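Benzyl alcohol dehydrogenase (Acinetobacter calcoaceticus, PDB 1F8F) catalyses the NAD-dependent oxidation of aryl alcohols such as benzyl alcohol to their aldehydes, as a zinc-containing member of the medium-chain alcohol dehydrogenase family. Local coordinates at residues K322-I325 against P326-R330. Residues are numbered along the deposited sequence; the frame is centred on the assembly and turned at random.
With SO4 (sulfate ion), chain E.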
# COMPACT_ATOMS: atom_id res chain seq x y z
N LYS A 322 7.13 -11.60 -17.22
CA LYS A 322 7.11 -10.89 -18.47
C LYS A 322 7.52 -9.42 -18.29
O LYS A 322 8.10 -8.83 -19.21
CB LYS A 322 5.70 -10.90 -19.10
CG LYS A 322 5.33 -12.15 -19.89
CD LYS A 322 5.45 -11.93 -21.43
CE LYS A 322 5.72 -13.38 -21.93
NZ LYS A 322 5.74 -13.54 -23.41
N LYS A 323 7.30 -8.89 -17.09
CA LYS A 323 7.73 -7.58 -16.69
C LYS A 323 9.09 -7.57 -15.96
O LYS A 323 9.99 -6.83 -16.33
CB LYS A 323 6.71 -6.92 -15.73
CG LYS A 323 6.97 -5.44 -15.56
CD LYS A 323 6.28 -4.86 -14.31
CE LYS A 323 6.50 -3.33 -14.32
NZ LYS A 323 5.81 -2.71 -13.18
N PHE A 324 9.27 -8.36 -14.91
CA PHE A 324 10.45 -8.44 -14.07
C PHE A 324 11.72 -8.99 -14.72
O PHE A 324 12.82 -8.50 -14.39
CB PHE A 324 10.12 -9.26 -12.79
CG PHE A 324 11.10 -9.04 -11.66
CD1 PHE A 324 11.45 -7.78 -11.22
CD2 PHE A 324 11.71 -10.11 -11.00
CE1 PHE A 324 12.35 -7.59 -10.17
CE2 PHE A 324 12.59 -9.93 -9.96
CZ PHE A 324 12.93 -8.66 -9.52
N ILE A 325 11.63 -10.04 -15.55
CA ILE A 325 12.81 -10.64 -16.17
C ILE A 325 13.57 -9.63 -16.98
O ILE A 325 14.78 -9.48 -16.77
CB ILE A 325 12.59 -11.96 -16.90
CG1 ILE A 325 12.58 -13.09 -15.82
CG2 ILE A 325 13.67 -12.30 -17.95
CD1 ILE A 325 11.98 -14.32 -16.47
N PRO A 326 12.92 -8.94 -17.92
CA PRO A 326 13.59 -7.86 -18.64
C PRO A 326 14.13 -6.79 -17.69
O PRO A 326 15.16 -6.18 -18.03
CB PRO A 326 12.53 -7.32 -19.62
CG PRO A 326 11.53 -8.43 -19.69
CD PRO A 326 11.54 -9.15 -18.37
N GLU A 327 13.50 -6.47 -16.54
CA GLU A 327 14.05 -5.47 -15.66
C GLU A 327 15.40 -5.96 -15.09
O GLU A 327 16.40 -5.22 -15.04
CB GLU A 327 13.11 -5.04 -14.52
CG GLU A 327 11.93 -4.17 -14.94
CD GLU A 327 10.82 -4.10 -13.93
OE1 GLU A 327 10.72 -4.80 -12.91
OE2 GLU A 327 9.91 -3.25 -14.13
N LEU A 328 15.48 -7.25 -14.71
CA LEU A 328 16.78 -7.75 -14.23
C LEU A 328 17.84 -7.71 -15.34
O LEU A 328 18.97 -7.36 -15.05
CB LEU A 328 16.66 -9.15 -13.66
CG LEU A 328 15.70 -9.30 -12.45
CD1 LEU A 328 15.67 -10.79 -12.09
CD2 LEU A 328 16.05 -8.38 -11.30
N VAL A 329 17.57 -8.08 -16.57
CA VAL A 329 18.57 -8.04 -17.65
C VAL A 329 19.07 -6.61 -17.84
O VAL A 329 20.25 -6.40 -18.17
CB VAL A 329 18.01 -8.54 -19.00
CG1 VAL A 329 18.99 -8.37 -20.15
CG2 VAL A 329 17.57 -9.99 -18.97
N ARG A 330 18.18 -5.62 -17.73
CA ARG A 330 18.58 -4.22 -17.88
C ARG A 330 19.45 -3.80 -16.71
O ARG A 330 20.39 -3.08 -16.94
CB ARG A 330 17.36 -3.28 -17.95
CG ARG A 330 17.53 -1.78 -17.83
CD ARG A 330 16.34 -1.04 -17.23
NE ARG A 330 15.02 -1.36 -17.56
CZ ARG A 330 13.76 -1.56 -17.72
NH1 ARG A 330 13.35 -2.34 -18.74
NH2 ARG A 330 12.79 -1.10 -16.94
S SO4 E . 9.25 -1.35 -17.01
O1 SO4 E . 9.01 -2.69 -17.62
O2 SO4 E . 7.93 -0.89 -16.41
O3 SO4 E . 9.58 -0.36 -18.10
O4 SO4 E . 10.34 -1.44 -16.01
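Leu328 lies over one face of the Phe324 ring, one turn further along: its CG is 4.2 Å from the ring centroid and 16° off the normal, a CH-pi contact. Both leucine methyls lie above that face at its outer margin, Leu328 CD1 near Phe324 CE2 and Leu328 CD2 3.6 Å from Phe324 CZ. The ring gets there because Phe324 CG is anti to the backbone N (chi1 -162°). At the ring edge, near its plane, OE1 of Glu327 sits 3.5 Å from Phe324 CD1, with the carboxylate turned almost perpendicular to the ring. The other carboxylate oxygen, OE2, faces the extended chain of Lys323 and meets CE at 3.4 Å; NZ stays 4.2 Å from OE2, beyond a salt bridge. A sulfate, probably from the crystallisation liquor, lies beside both side chains, and NH2 of Arg330 makes a weak hydrogen bond to its O4 (2.6 Å). That NH2 also bonds Ala191 O of a third subunit. Pro326 has no N-H to give to the preceding turn, and the helix kinks there; the i to i+4 ladder resumes with Leu328 N to Phe324 O and Val329 N to Ile325 O. Phe324, Ile325 and Leu328 pack on helix 174-186, while Ile325 and Pro326 touch Val157. This is an amphipathic, proline-kinked helix, with its apolar side packed against helix 174-186 and strand 156-159.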